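Local coordinates for envelope polyprotein (Puumala orthohantavirus, PDB 5FXU) that forms the Gn ectodomain of the envelope glycoprotein, part of the antigenic surface of the virus, which probably takes part in host cell entry together with Gc, at residues K210-L215 against R257-P262; L195-V200 against P319-A324; Q17-G22 against L97-A102. All blocks are in the same frame, centred on the assembly; numbering follows the deposited sequence.

All three contacts lie in the Gn head. Contact 3 comes first along the chain and closes before the other two begin. Contact 2 then joins two distant parts of the chain, and both segments of contact 1 fall within the residues it spans. Strand 185-197, used in contact 2, is followed directly by helix 208-216, used in contact 1. The centres of contacts 1 and 2 are about 17 Å apart, those of 2 and 3 about 20 Å, and those of 1 and 3 about 25 Å. Contact 1 joins two helices; contact 2 joins two strands that do not pair, and contact 3 a turn and a strand, both reaching the large strand network of this mainly beta ectodomain.

Contact 1: K210-L215 against R257-P262; sequences KSFETL and RMAFAP
Phe-212 and Ala-259 mark the closest approach of the two backbones, with their CA atoms 6.6 Å apart. Both belong to helices, 208-216 and 249-260. Ala-261 is the first residue to leave helical geometry after the second helix, and its N still bonds back to Arg-257 O at 2.8 Å.

The Phe-212 ring reaches across to Met-258. Its CE1 atom meets Met-258 CB at 3.6 Å. Further out along the same ring edge, CZ lies 3.8 Å from Met-258 SD. The sulfur is in the ring plane, 89° off the ring normal, so it meets C-H groups and not the pi face. With CG anti to the carbonyl carbon (chi1 -78°) and the chain extended beyond it, Met-258 runs past this edge, and its end then leads away from the helix of Phe-212. Leu-215, one turn further along, puts CD2 4.1 Å from Ala-259 CB. This second apolar touch lies at the more exposed end of the contact. The Ala-259 methyl faces both side chains of helix 208-216, with Phe-212 CD1 4.4 Å from its CB.

Beyond the pair, the Phe-212 ring stacks with His-333 and touches Leu-341. Met-258 packs on Trp-345, so strand 340-354 borders both helices. The arrangement is an apolar helix-helix contact carrying an edge-on Met-aromatic interaction, set against a strand of the Gn head.

Contact 2: L195-V200 against P319-A324; sequences LIAKKV and PVYIWA
Ala-197 meets Tyr-321 and Pro-319 with a single methyl group, and this is the tight part of the contact. Its CB lies 3.7 Å from Tyr-321 OH and 4.0 Å from Pro-319 CG. The proline offers a ring carbon, the tyrosine the far end of its side chain. The backbones stay well apart, and the nearest CA atoms, of Ala-197 and Pro-319, are separated by 7.0 Å. Tyr-321 has CG anti to its carbonyl carbon (chi1 -68°), a turn that carries the hydroxyl across the gap.

That hydroxyl also has a polar partner. A water lies 2.8 Å from Tyr-321 OH and donates to Leu-195 O at 3.0 Å. This water bridges the backbone of Leu-195 to the Tyr-321 side chain; the two strands do not pair directly. Strand 185-197 pairs with 228-234 and 340-354, while 321-323 pairs with 54-64 and 310-313. The contact therefore joins two strands of a branched beta network in the Gn head that have different neighbours. Val-312 of strand 310-313 touches Leu-195, Pro-319 and Tyr-321, and so backs the apolar side.

Past Ala-197 the contact loosens. Lys-198 and Lys-199 have left the strand, and neither side chain touches residues 319-324. Lys-198 NZ bonds to Lys-199 O, of the next residue, at 3.2 Å. The exposed Lys-199 sends its NZ to a salt bridge with Asp-318, just before Pro-319.

Contact 3: Q17-G22 against L97-A102; sequences QGLVIG and LVIETA
Leu-19 meets Ile-99 and Ala-102 with its two branches divided between them. CD1 lies 3.9 Å from Ile-99 CG2 and CD2 lies 3.8 Å from Ala-102 CB. The Leu-19 and Ile-99 side chains cross at about a right angle, so they meet through one methyl each and not along their lengths. CD1 also rests 3.6 Å from Ile-99 O, a van der Waals touch on a carbonyl oxygen. In Leu-19, chi1 of -58° points CG toward the turn, and chi2 (172°) then directs CD1 to Ile-99 and CD2 to Ala-102. In Ile-99 the CG2 branch, anti to the backbone N, does the touching.

The surface that receives Leu-19 is a type I beta turn from Ile-99 to Ala-102. The turn is closed by Ala-102 N bonding to Ile-99 O at 3.2 Å, the same oxygen that CD1 touches. It leads straight into helix 102-105. Just before it, Leu-97 O takes two bonds from Thr-101. The backbone N comes from one face of the carbonyl plane at 3.0 Å. OG1 comes from the opposite face at 2.7 Å. The two bonds probably help fix the shape of the loop.

Leu-19 begins strand 19-30, which runs between strands 120-130 and 237-243. Ile-128 of strand 120-130 touches both Leu-19 and Ile-99, and all three touching residues are buried. Toward the exposed end, a water lies 2.9 Å from Gln-17 OE1 and also near Glu-100 O. The second link is weak, the water has more acceptors in reach than protons to give, and Gln-17 is poorly ordered.

Contact 1: K210-L215 against R257-P262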
# COMPACT_ATOMS: atom_id res chain seq x y z
N LYS A 210 12.07 12.38 5.35
CA LYS A 210 13.31 13.11 5.02
C LYS A 210 13.89 12.67 3.68
O LYS A 210 14.39 13.52 2.92
CB LYS A 210 14.36 12.99 6.12
CG LYS A 210 13.99 13.71 7.42
CD LYS A 210 15.21 13.89 8.32
CE LYS A 210 14.91 14.77 9.58
NZ LYS A 210 14.00 15.97 9.51
N SER A 211 13.80 11.38 3.36
CA SER A 211 14.25 10.90 2.06
C SER A 211 13.47 11.53 0.94
O SER A 211 14.05 12.00 -0.03
CB SER A 211 14.17 9.38 1.95
OG SER A 211 14.80 8.74 3.06
N PHE A 212 12.15 11.64 1.11
CA PHE A 212 11.32 12.31 0.10
C PHE A 212 11.69 13.78 -0.03
O PHE A 212 11.75 14.33 -1.13
CB PHE A 212 9.81 12.17 0.42
CG PHE A 212 9.25 10.82 0.11
CD1 PHE A 212 9.04 10.44 -1.20
CD2 PHE A 212 8.95 9.92 1.12
CE1 PHE A 212 8.55 9.20 -1.50
CE2 PHE A 212 8.45 8.67 0.83
CZ PHE A 212 8.25 8.31 -0.48
N GLU A 213 11.90 14.44 1.10
CA GLU A 213 12.22 15.87 1.12
C GLU A 213 13.55 16.20 0.38
O GLU A 213 13.59 17.13 -0.44
CB GLU A 213 12.18 16.39 2.57
CG GLU A 213 10.73 16.56 3.07
CD GLU A 213 10.59 16.70 4.59
OE1 GLU A 213 11.59 16.66 5.33
OE2 GLU A 213 9.43 16.87 5.04
N THR A 214 14.60 15.40 0.60
CA THR A 214 15.86 15.57 -0.17
C THR A 214 15.62 15.48 -1.68
O THR A 214 16.20 16.23 -2.46
CB THR A 214 16.99 14.58 0.18
OG1 THR A 214 16.61 13.25 -0.18
CG2 THR A 214 17.37 14.69 1.65
N LEU A 215 14.75 14.58 -2.09
CA LEU A 215 14.47 14.40 -3.51
C LEU A 215 13.68 15.56 -4.15
O LEU A 215 13.93 15.90 -5.30
CB LEU A 215 13.75 13.06 -3.70
CG LEU A 215 13.46 12.56 -5.11
CD1 LEU A 215 14.73 12.39 -5.93
CD2 LEU A 215 12.71 11.25 -5.00
N ARG A 257 8.76 7.95 -8.52
CA ARG A 257 7.34 7.82 -8.90
C ARG A 257 6.42 8.12 -7.70
O ARG A 257 5.38 8.74 -7.89
CB ARG A 257 7.04 6.47 -9.52
CG ARG A 257 7.86 6.13 -10.75
CD ARG A 257 7.16 6.30 -12.09
NE ARG A 257 7.96 6.23 -13.35
CZ ARG A 257 9.30 6.20 -13.52
NH1 ARG A 257 10.22 6.13 -12.53
NH2 ARG A 257 9.77 6.21 -14.78
N MET A 258 6.81 7.73 -6.49
CA MET A 258 6.06 8.12 -5.29
C MET A 258 6.03 9.63 -5.12
O MET A 258 4.99 10.18 -4.79
CB MET A 258 6.62 7.48 -4.01
CG MET A 258 6.22 6.02 -3.82
SD MET A 258 7.04 5.26 -2.40
CE MET A 258 6.29 3.64 -2.40
N ALA A 259 7.17 10.28 -5.32
CA ALA A 259 7.27 11.71 -5.14
C ALA A 259 6.40 12.48 -6.13
O ALA A 259 5.80 13.46 -5.76
CB ALA A 259 8.71 12.16 -5.21
N PHE A 260 6.25 11.99 -7.35
CA PHE A 260 5.40 12.64 -8.35
C PHE A 260 3.91 12.18 -8.30
O PHE A 260 3.03 12.97 -8.61
CB PHE A 260 6.05 12.58 -9.73
CG PHE A 260 7.26 13.49 -9.84
CD1 PHE A 260 7.10 14.89 -9.98
CD2 PHE A 260 8.57 12.97 -9.73
CE1 PHE A 260 8.21 15.74 -10.06
CE2 PHE A 260 9.69 13.82 -9.81
CZ PHE A 260 9.51 15.20 -9.97
N ALA A 261 3.65 10.95 -7.85
CA ALA A 261 2.29 10.44 -7.68
C ALA A 261 2.14 9.85 -6.28
O ALA A 261 2.12 8.62 -6.11
CB ALA A 261 1.99 9.40 -8.76
N PRO A 262 2.01 10.72 -5.27
CA PRO A 262 1.96 10.28 -3.90
C PRO A 262 0.74 9.46 -3.49
O PRO A 262 0.82 8.80 -2.48
CB PRO A 262 2.02 11.58 -3.11
CG PRO A 262 1.58 12.64 -4.05
CD PRO A 262 2.15 12.19 -5.35

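Contact 2: L195-V200 against P319-A324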
# COMPACT_ATOMS: atom_id res chain seq x y z
N LEU A 195 3.49 0.22 3.73
CA LEU A 195 4.17 1.03 4.71
C LEU A 195 4.36 0.28 6.02
O LEU A 195 3.39 -0.18 6.62
CB LEU A 195 3.36 2.30 4.99
CG LEU A 195 4.02 3.28 5.96
CD1 LEU A 195 5.25 3.90 5.34
CD2 LEU A 195 3.06 4.38 6.28
N ILE A 196 5.60 0.23 6.49
CA ILE A 196 5.95 -0.48 7.72
C ILE A 196 6.49 0.52 8.73
O ILE A 196 7.45 1.25 8.42
CB ILE A 196 7.05 -1.52 7.43
CG1 ILE A 196 6.73 -2.43 6.23
CG2 ILE A 196 7.38 -2.33 8.68
CD1 ILE A 196 5.44 -3.20 6.34
N ALA A 197 5.92 0.57 9.92
CA ALA A 197 6.45 1.37 11.02
C ALA A 197 7.58 0.65 11.73
O ALA A 197 7.43 -0.48 12.21
CB ALA A 197 5.36 1.67 12.01
N LYS A 198 8.73 1.32 11.81
CA LYS A 198 9.93 0.76 12.40
C LYS A 198 10.83 1.88 12.92
O LYS A 198 11.39 2.67 12.17
CB LYS A 198 10.66 -0.11 11.37
CG LYS A 198 11.96 -0.77 11.84
CD LYS A 198 11.69 -1.75 12.97
CE LYS A 198 12.95 -2.49 13.45
NZ LYS A 198 13.99 -1.70 14.14
N LYS A 199 10.98 1.90 14.24
CA LYS A 199 11.79 2.89 14.95
C LYS A 199 13.21 2.37 15.21
O LYS A 199 13.41 1.16 15.34
CB LYS A 199 11.10 3.18 16.28
CG LYS A 199 10.78 4.63 16.51
CD LYS A 199 9.88 4.84 17.72
CE LYS A 199 10.34 6.05 18.50
NZ LYS A 199 9.37 6.33 19.58
N VAL A 200 14.20 3.28 15.25
CA VAL A 200 15.51 3.01 15.87
C VAL A 200 15.70 4.02 17.00
O VAL A 200 15.02 5.05 17.05
CB VAL A 200 16.73 3.03 14.90
CG1 VAL A 200 16.70 1.84 13.96
CG2 VAL A 200 16.82 4.32 14.09
N PRO A 319 3.72 6.35 14.95
CA PRO A 319 2.73 6.52 13.90
C PRO A 319 1.33 6.93 14.38
O PRO A 319 0.80 6.35 15.34
CB PRO A 319 2.69 5.14 13.23
CG PRO A 319 3.20 4.18 14.25
CD PRO A 319 4.15 4.95 15.11
N VAL A 320 0.77 7.96 13.76
CA VAL A 320 -0.62 8.32 13.94
C VAL A 320 -1.32 7.93 12.66
O VAL A 320 -1.13 8.58 11.63
CB VAL A 320 -0.78 9.82 14.20
CG1 VAL A 320 -2.25 10.21 14.24
CG2 VAL A 320 -0.12 10.19 15.50
N TYR A 321 -2.12 6.86 12.72
CA TYR A 321 -2.78 6.33 11.55
C TYR A 321 -4.10 7.05 11.31
O TYR A 321 -4.84 7.32 12.25
CB TYR A 321 -3.03 4.82 11.69
CG TYR A 321 -1.79 3.98 11.67
CD1 TYR A 321 -1.23 3.59 10.48
CD2 TYR A 321 -1.17 3.55 12.86
CE1 TYR A 321 -0.08 2.81 10.44
CE2 TYR A 321 -0.02 2.76 12.84
CZ TYR A 321 0.52 2.40 11.61
OH TYR A 321 1.68 1.65 11.53
N ILE A 322 -4.38 7.34 10.06
CA ILE A 322 -5.54 8.12 9.67
C ILE A 322 -6.37 7.38 8.64
O ILE A 322 -5.85 6.80 7.74
CB ILE A 322 -5.13 9.49 9.10
CG1 ILE A 322 -4.55 10.33 10.23
CG2 ILE A 322 -6.32 10.27 8.55
CD1 ILE A 322 -3.21 10.86 9.86
N TRP A 323 -7.67 7.41 8.85
CA TRP A 323 -8.64 6.98 7.89
C TRP A 323 -9.53 8.19 7.58
O TRP A 323 -10.22 8.69 8.46
CB TRP A 323 -9.48 5.85 8.50
CG TRP A 323 -10.58 5.38 7.62
CD1 TRP A 323 -10.55 5.25 6.29
CD2 TRP A 323 -11.86 4.94 8.05
NE1 TRP A 323 -11.74 4.79 5.85
CE2 TRP A 323 -12.57 4.59 6.91
CE3 TRP A 323 -12.47 4.81 9.30
CZ2 TRP A 323 -13.87 4.10 6.96
CZ3 TRP A 323 -13.76 4.33 9.36
CH2 TRP A 323 -14.45 3.98 8.19
N ALA A 324 -9.51 8.65 6.33
CA ALA A 324 -10.15 9.90 5.96
C ALA A 324 -11.11 9.75 4.79
O ALA A 324 -10.79 10.10 3.67
CB ALA A 324 -9.09 10.95 5.67
O HOH W 1 2.06 0.11 9.27

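Contact 3: Q17-G22 against L97-A102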
# COMPACT_ATOMS: atom_id res chain seq x y z
N GLN A 17 13.53 -17.33 -2.37
CA GLN A 17 13.11 -16.17 -1.54
C GLN A 17 11.99 -15.25 -2.15
O GLN A 17 11.63 -14.20 -1.57
CB GLN A 17 14.39 -15.37 -1.16
CG GLN A 17 15.40 -16.10 -0.27
CD GLN A 17 15.01 -16.22 1.21
OE1 GLN A 17 14.04 -16.88 1.56
NE2 GLN A 17 15.83 -15.61 2.08
N GLY A 18 11.44 -15.67 -3.29
CA GLY A 18 10.42 -14.90 -4.00
C GLY A 18 9.04 -15.11 -3.40
O GLY A 18 8.76 -16.12 -2.77
N LEU A 19 8.17 -14.14 -3.60
CA LEU A 19 6.79 -14.25 -3.18
C LEU A 19 5.91 -13.99 -4.37
O LEU A 19 6.29 -13.21 -5.25
CB LEU A 19 6.49 -13.23 -2.09
CG LEU A 19 7.32 -13.28 -0.81
CD1 LEU A 19 6.99 -12.08 0.03
CD2 LEU A 19 7.00 -14.53 -0.03
N VAL A 20 4.72 -14.60 -4.40
CA VAL A 20 3.68 -14.19 -5.33
C VAL A 20 2.82 -13.11 -4.67
O VAL A 20 2.68 -13.09 -3.47
CB VAL A 20 2.76 -15.35 -5.83
CG1 VAL A 20 3.50 -16.22 -6.82
CG2 VAL A 20 2.19 -16.20 -4.71
N ILE A 21 2.25 -12.23 -5.47
CA ILE A 21 1.32 -11.21 -5.00
C ILE A 21 0.20 -11.04 -5.99
O ILE A 21 0.42 -11.08 -7.19
CB ILE A 21 2.03 -9.86 -4.79
CG1 ILE A 21 1.03 -8.80 -4.27
CG2 ILE A 21 2.77 -9.40 -6.04
CD1 ILE A 21 1.70 -7.56 -3.73
N GLY A 22 -1.00 -10.83 -5.47
CA GLY A 22 -2.13 -10.40 -6.29
C GLY A 22 -3.03 -9.45 -5.51
O GLY A 22 -2.90 -9.31 -4.30
N LEU A 97 9.62 -7.18 9.17
CA LEU A 97 10.12 -8.53 8.89
C LEU A 97 9.11 -9.56 8.36
O LEU A 97 9.51 -10.60 7.86
CB LEU A 97 10.88 -9.12 10.10
CG LEU A 97 11.96 -8.21 10.71
CD1 LEU A 97 12.67 -8.94 11.84
CD2 LEU A 97 12.98 -7.71 9.68
N VAL A 98 7.81 -9.29 8.46
CA VAL A 98 6.81 -10.30 8.12
C VAL A 98 6.85 -10.64 6.63
O VAL A 98 6.97 -11.81 6.27
CB VAL A 98 5.41 -9.87 8.60
CG1 VAL A 98 4.32 -10.75 8.01
CG2 VAL A 98 5.36 -9.90 10.11
N ILE A 99 6.77 -9.61 5.78
CA ILE A 99 6.87 -9.82 4.35
C ILE A 99 8.30 -10.28 3.98
O ILE A 99 8.47 -11.20 3.18
CB ILE A 99 6.45 -8.58 3.54
CG1 ILE A 99 4.95 -8.38 3.67
CG2 ILE A 99 6.81 -8.74 2.06
CD1 ILE A 99 4.45 -7.02 3.24
N GLU A 100 9.31 -9.64 4.56
CA GLU A 100 10.71 -9.92 4.21
C GLU A 100 11.10 -11.36 4.42
O GLU A 100 11.89 -11.90 3.67
CB GLU A 100 11.67 -9.01 4.98
CG GLU A 100 11.51 -7.52 4.68
CD GLU A 100 10.66 -6.79 5.71
OE1 GLU A 100 9.45 -7.14 5.87
OE2 GLU A 100 11.18 -5.85 6.34
N THR A 101 10.50 -12.01 5.42
CA THR A 101 10.83 -13.41 5.75
C THR A 101 9.71 -14.40 5.45
O THR A 101 9.81 -15.57 5.84
CB THR A 101 11.24 -13.56 7.23
OG1 THR A 101 10.13 -13.24 8.08
CG2 THR A 101 12.38 -12.63 7.55
N ALA A 102 8.70 -13.97 4.71
CA ALA A 102 7.55 -14.84 4.40
C ALA A 102 7.92 -16.07 3.57
O ALA A 102 7.28 -17.12 3.69
CB ALA A 102 6.44 -14.05 3.73
O HOH W 2 12.58 -15.17 3.34